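Local coordinates for protein of unknown function, DUF964 (Geobacillus stearothermophilus, PDB 2OEQ) that is of unknown function but belongs to the all-helical YlbF/YmcA family and may take part in control of the competence regulator ComK, at the interface of chains A and B and the interface of chains A and C. Coordinates in Å, arbitrary orientation; residue numbers count along the deposited sequence, not the author numbering. Chains: chain A/B/C, Protein of unknown function, DUF964.

Contact 1: the interface of chains A and B. Residues chain A 58-59, 62-65; chain B 98, 101-102.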
loop_
_atom_site.group_PDB
_atom_site.type_symbol
_atom_site.label_atom_id
_atom_site.label_comp_id
_atom_site.label_asym_id
_atom_site.label_seq_id
_atom_site.Cartn_x
_atom_site.Cartn_y
_atom_site.Cartn_z
ATOM N N LYS A 58 13.723 11.579 -4.883
ATOM C CA LYS A 58 14.342 11.960 -3.617
ATOM C C LYS A 58 13.694 11.128 -2.534
ATOM O O LYS A 58 14.352 10.635 -1.622
ATOM C CB LYS A 58 14.135 13.449 -3.337
ATOM C CG LYS A 58 14.745 14.349 -4.398
ATOM C CD LYS A 58 14.715 15.811 -4.008
ATOM C CE LYS A 58 15.735 16.103 -2.934
ATOM N NZ LYS A 58 15.905 17.571 -2.725
ATOM N N GLN A 59 12.391 10.944 -2.670
ATOM C CA GLN A 59 11.654 10.164 -1.706
ATOM C C GLN A 59 12.019 8.675 -1.726
ATOM O O GLN A 59 12.113 8.054 -0.686
ATOM C CB GLN A 59 10.162 10.349 -1.933
ATOM C CG GLN A 59 9.345 9.876 -0.776
ATOM C CD GLN A 59 7.934 10.439 -0.789
ATOM O OE1 GLN A 59 7.122 10.125 0.094
ATOM N NE2 GLN A 59 7.630 11.279 -1.792
ATOM N N GLY A 62 14.738 8.311 0.308
ATOM C CA GLY A 62 14.500 8.935 1.603
ATOM C C GLY A 62 15.107 10.297 1.874
ATOM O O GLY A 62 15.111 10.788 3.007
ATOM N N ALA A 63 15.613 10.923 0.827
ATOM C CA ALA A 63 16.242 12.223 0.964
ATOM C C ALA A 63 15.302 13.257 1.547
ATOM O O ALA A 63 14.093 13.134 1.472
ATOM C CB ALA A 63 16.750 12.703 -0.406
ATOM N N ALA A 64 15.892 14.290 2.118
ATOM C CA ALA A 64 15.144 15.390 2.676
ATOM C C ALA A 64 14.539 16.239 1.547
ATOM O O ALA A 64 15.110 16.363 0.464
ATOM C CB ALA A 64 16.060 16.220 3.495
ATOM N N ILE A 65 13.387 16.835 1.813
ATOM C CA ILE A 65 12.704 17.655 0.833
ATOM C C ILE A 65 12.173 18.866 1.564
ATOM O O ILE A 65 11.082 18.812 2.094
ATOM C CB ILE A 65 11.544 16.833 0.228
ATOM C CG1 ILE A 65 12.162 15.667 -0.572
ATOM C CG2 ILE A 65 10.584 17.729 -0.586
ATOM C CD1 ILE A 65 11.202 14.774 -1.239
ATOM N N ILE B 98 5.076 13.658 3.327
ATOM C CA ILE B 98 6.187 12.941 2.720
ATOM C C ILE B 98 7.249 12.589 3.772
ATOM O O ILE B 98 7.617 11.451 3.958
ATOM C CB ILE B 98 6.914 13.790 1.597
ATOM C CG1 ILE B 98 6.076 13.831 0.332
ATOM C CG2 ILE B 98 8.344 13.227 1.300
ATOM C CD1 ILE B 98 5.285 15.072 0.228
ATOM N N ALA B 101 6.605 9.725 6.141
ATOM C CA ALA B 101 6.676 8.481 5.398
ATOM C C ALA B 101 8.129 8.096 5.239
ATOM O O ALA B 101 8.464 6.934 5.277
ATOM C CB ALA B 101 6.044 8.658 4.061
ATOM N N GLU B 102 8.999 9.074 5.059
ATOM C CA GLU B 102 10.398 8.764 4.943
ATOM C C GLU B 102 10.911 8.258 6.268
ATOM O O GLU B 102 11.827 7.455 6.306
ATOM C CB GLU B 102 11.200 9.990 4.574
ATOM C CG GLU B 102 10.718 10.676 3.346
ATOM C CD GLU B 102 11.796 11.514 2.723
ATOM O OE1 GLU B 102 12.119 12.578 3.274
ATOM O OE2 GLU B 102 12.339 11.108 1.686
#

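Contact 2: the interface of chains A and C. Residues chain A 15-16, 18-19, 22, 24, 96, 99-100, 103; chain C 6, 8, 11-12, 107, 110.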
loop_
_atom_site.group_PDB
_atom_site.type_symbol
_atom_site.label_atom_id
_atom_site.label_comp_id
_atom_site.label_asym_id
_atom_site.label_seq_id
_atom_site.Cartn_x
_atom_site.Cartn_y
_atom_site.Cartn_z
ATOM N N LEU A 15 -10.708 -7.937 -20.231
ATOM C CA LEU A 15 -10.958 -6.695 -19.519
ATOM C C LEU A 15 -9.981 -5.621 -19.922
ATOM O O LEU A 15 -10.361 -4.458 -20.022
ATOM C CB LEU A 15 -10.866 -6.910 -18.005
ATOM C CG LEU A 15 -11.182 -5.780 -17.006
ATOM C CD1 LEU A 15 -12.645 -5.506 -16.925
ATOM C CD2 LEU A 15 -10.687 -6.199 -15.663
ATOM N N GLU A 16 -8.723 -6.004 -20.138
ATOM C CA GLU A 16 -7.681 -5.047 -20.539
ATOM C C GLU A 16 -8.031 -4.415 -21.898
ATOM O O GLU A 16 -7.944 -3.201 -22.108
ATOM C CB GLU A 16 -6.345 -5.753 -20.624
ATOM C CG GLU A 16 -5.246 -4.855 -21.077
ATOM C CD GLU A 16 -3.918 -5.587 -21.205
ATOM O OE1 GLU A 16 -2.849 -4.923 -21.290
ATOM O OE2 GLU A 16 -3.947 -6.834 -21.224
ATOM N N ALA A 18 -11.079 -4.450 -23.317
ATOM C CA ALA A 18 -12.309 -3.671 -23.096
ATOM C C ALA A 18 -12.026 -2.292 -22.520
ATOM O O ALA A 18 -12.591 -1.290 -22.955
ATOM C CB ALA A 18 -13.250 -4.431 -22.153
ATOM N N ILE A 19 -11.159 -2.263 -21.521
ATOM C CA ILE A 19 -10.824 -1.024 -20.891
ATOM C C ILE A 19 -10.236 -0.099 -21.940
ATOM O O ILE A 19 -10.833 0.921 -22.293
ATOM C CB ILE A 19 -9.823 -1.244 -19.751
ATOM C CG1 ILE A 19 -10.529 -1.906 -18.566
ATOM C CG2 ILE A 19 -9.218 0.089 -19.313
ATOM C CD1 ILE A 19 -9.602 -2.342 -17.423
ATOM N N SER A 22 -12.636 1.385 -24.300
ATOM C CA SER A 22 -13.778 2.157 -23.798
ATOM C C SER A 22 -13.660 3.631 -24.111
ATOM O O SER A 22 -12.556 4.165 -24.138
ATOM C CB SER A 22 -13.896 2.008 -22.283
ATOM O OG SER A 22 -13.030 2.922 -21.633
ATOM N N PRO A 24 -14.093 6.290 -22.336
ATOM C CA PRO A 24 -13.330 7.009 -21.332
ATOM C C PRO A 24 -11.825 7.012 -21.563
ATOM O O PRO A 24 -11.158 8.052 -21.486
ATOM C CB PRO A 24 -13.711 6.279 -20.083
ATOM C CG PRO A 24 -15.111 5.851 -20.380
ATOM C CD PRO A 24 -14.956 5.283 -21.701
HETATM N N MSE A 96 -9.276 8.508 -14.370
HETATM C CA MSE A 96 -8.967 7.184 -14.906
HETATM C C MSE A 96 -8.250 6.474 -13.799
HETATM O O MSE A 96 -8.540 5.338 -13.491
HETATM C CB MSE A 96 -8.079 7.281 -16.164
HETATM C CG MSE A 96 -7.753 5.951 -16.839
HETATM SE SE MSE A 96 -9.277 4.833 -17.116
HETATM C CE MSE A 96 -10.277 5.893 -18.369
ATOM N N THR A 99 -10.684 5.499 -11.115
ATOM C CA THR A 99 -11.684 4.559 -11.609
ATOM C C THR A 99 -11.111 3.173 -11.788
ATOM O O THR A 99 -11.762 2.197 -11.453
ATOM C CB THR A 99 -12.313 5.011 -12.947
ATOM O OG1 THR A 99 -12.953 6.267 -12.756
ATOM C CG2 THR A 99 -13.390 4.033 -13.422
ATOM N N ILE A 100 -9.898 3.042 -12.304
ATOM C CA ILE A 100 -9.440 1.689 -12.461
ATOM C C ILE A 100 -9.078 1.154 -11.102
ATOM O O ILE A 100 -9.082 -0.053 -10.888
ATOM C CB ILE A 100 -8.292 1.552 -13.484
ATOM C CG1 ILE A 100 -7.010 2.048 -12.900
ATOM C CG2 ILE A 100 -8.671 2.220 -14.793
ATOM C CD1 ILE A 100 -6.350 0.959 -12.154
ATOM N N VAL A 103 -11.927 -0.589 -10.098
ATOM C CA VAL A 103 -12.151 -1.814 -10.858
ATOM C C VAL A 103 -11.462 -2.872 -10.078
ATOM O O VAL A 103 -12.065 -3.875 -9.728
ATOM C CB VAL A 103 -11.564 -1.734 -12.293
ATOM C CG1 VAL A 103 -11.825 -3.011 -13.060
ATOM C CG2 VAL A 103 -12.221 -0.616 -13.035
ATOM N N GLU C 6 -21.226 3.999 -15.682
ATOM C CA GLU C 6 -19.892 4.213 -16.216
ATOM C C GLU C 6 -19.449 2.893 -16.838
ATOM O O GLU C 6 -19.346 1.876 -16.163
ATOM C CB GLU C 6 -18.967 4.652 -15.074
ATOM C CG GLU C 6 -17.637 3.918 -14.965
ATOM C CD GLU C 6 -16.684 4.329 -16.036
ATOM O OE1 GLU C 6 -16.242 5.496 -16.005
ATOM O OE2 GLU C 6 -16.386 3.497 -16.921
ATOM N N LEU C 8 -16.736 1.376 -17.466
ATOM C CA LEU C 8 -15.752 0.590 -16.739
ATOM C C LEU C 8 -16.332 -0.109 -15.528
ATOM O O LEU C 8 -16.098 -1.292 -15.336
ATOM C CB LEU C 8 -14.569 1.455 -16.353
ATOM C CG LEU C 8 -13.859 2.039 -17.563
ATOM C CD1 LEU C 8 -12.654 2.882 -17.140
ATOM C CD2 LEU C 8 -13.402 0.898 -18.393
ATOM N N LEU C 11 -18.114 -3.077 -16.654
ATOM C CA LEU C 11 -17.227 -4.136 -17.092
ATOM C C LEU C 11 -16.676 -4.887 -15.910
ATOM O O LEU C 11 -16.541 -6.121 -15.955
ATOM C CB LEU C 11 -16.073 -3.583 -17.919
ATOM C CG LEU C 11 -16.448 -3.128 -19.325
ATOM C CD1 LEU C 11 -15.268 -2.409 -19.924
ATOM C CD2 LEU C 11 -16.892 -4.346 -20.146
ATOM N N ALA C 12 -16.376 -4.131 -14.853
ATOM C CA ALA C 12 -15.834 -4.683 -13.624
ATOM C C ALA C 12 -16.849 -5.556 -12.872
ATOM O O ALA C 12 -16.498 -6.610 -12.343
ATOM C CB ALA C 12 -15.345 -3.574 -12.759
ATOM N N ALA C 107 -5.618 -5.024 -15.253
ATOM C CA ALA C 107 -6.531 -3.911 -15.392
ATOM C C ALA C 107 -5.764 -2.608 -15.366
ATOM O O ALA C 107 -6.226 -1.597 -15.889
ATOM C CB ALA C 107 -7.546 -3.916 -14.279
ATOM N N PRO C 110 -3.442 -0.623 -19.377
ATOM C CA PRO C 110 -3.741 0.505 -20.250
ATOM C C PRO C 110 -3.262 1.827 -19.691
ATOM O O PRO C 110 -2.656 2.616 -20.424
ATOM C CB PRO C 110 -5.251 0.423 -20.404
ATOM C CG PRO C 110 -5.484 -1.036 -20.414
ATOM C CD PRO C 110 -4.592 -1.527 -19.268
#

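Contact 1: the interface of chains A and B
The side-chain amide of A:Gln59 presents one face to B:Ile98, whose methyl CG2 sits almost squarely above the amide carbon, 3.5 Å from A:Gln59 CD. On the same side, B:Ile98 CG1 lies off towards the nitrogen, 3.7 Å from A:Gln59 NE2, so the isoleucine branch covers the amide rather than bonding to it. The second flat group, the carboxylate of B:Glu102, is turned 82° to the amide plane. Its two oxygens straddle the carbonyl oxygen of A:Ala63, with B:Glu102 OE1 2.7 Å from A:Ala63 O and OE2 equally near, while the carbonyl oxygen of A:Gly62 lies over one carboxylate face, 3.1 Å from B:Glu102 OE2. Acceptor meets acceptor here, a clash for a charged carboxylate. Even a protonated acid could relieve only one of these approaches, so at 2.90 Å the placement of the group is likely to be imprecise. The approach to the C-terminal end of helix A 41-60 would probably also disfavour a negative charge here.

A:Gln59 reaches the partner because CG is anti to the backbone N (chi1 -165°) and the chain beyond it runs extended, crossing B:Ile98 at about a right angle. B:Ile98 directs CG2 anti to its own backbone N, and that methyl also meets the tip of A:Ile65, with B:Ile98 CG2 4.1 Å from A:Ile65 CD1. An alanine at A:Gln59 would remove the whole amide and would probably leave B:Ile98 with much less packing from chain A. A:Gly62, with phi 62°, lies in the loop that follows helix A 41-60 and brings one carbonyl to the edge of the B:Glu102 carboxylate and the other over its face.

This patch of a two-fold interface sets the end of helix A 41-60 and its following loop against helix B 84-117, and may help hold two copies together in the four-chain assembly.

Contact 2: the interface of chains A and C
C:Leu8 is the core of this patch, inserting both methyls into chain A and burying 104 Å², the largest share of any residue here. Its CG lies anti to the carbonyl carbon (chi1 -61°). One branch meets helix A 84-116, with C:Leu8 CD1 3.9 Å from the selenium SE of A:Met96 and also against the methyl of A:Thr99. The other meets helix A 9-21, with C:Leu8 CD2 4.0 Å from A:Ile19 CG1, the two side chains crossing at about a right angle.

Around this core, C:Leu11 lays a branch tip on a small neighbour, CD1 standing 3.6 Å from A:Ala18 CB, and slides past A:Leu15 in the opposite direction. C:Ala12 CB packs 3.6 Å from A:Val103 CG1. The tip of A:Ile19 rests on the C:Ala107 backbone, and its CG2 branch turns instead to the C:Pro110 ring.

At the rim, the aliphatic CG of A:Glu16 lies 3.8 Å from C:Pro110 CD. A:Ser22 turns its hydroxyl back into its own chain, OG donating to A:Ile19 O over 3.0 Å in the carbonyl plane. No polar bond crosses the patch, so shape and apolar burial hold it.

In the fold, the first helix of chain C, 7-21, fits between helices 9-21 and 84-116 of chain A, giving an intermolecular helical bundle.

The centres of the C-alpha atoms of contact 1 and contact 2 lie about 33 Å apart, and chain A takes part in both through different segments. What joins them is the long helix starting at residue 84. Chain B lends its copy to contact 1 through B:Ile98, B:Ala101 and B:Glu102, whereas chain A uses neighbouring positions, A:Met96, A:Thr99, A:Ile100 and A:Val103, in contact 2. Since every copy is the same protein, one helix can serve two different partners with different faces. Using two different two-fold interfaces, each copy can touch two others, in keeping with the four-chain deposited assembly, though the structure alone does not show whether that is the working form.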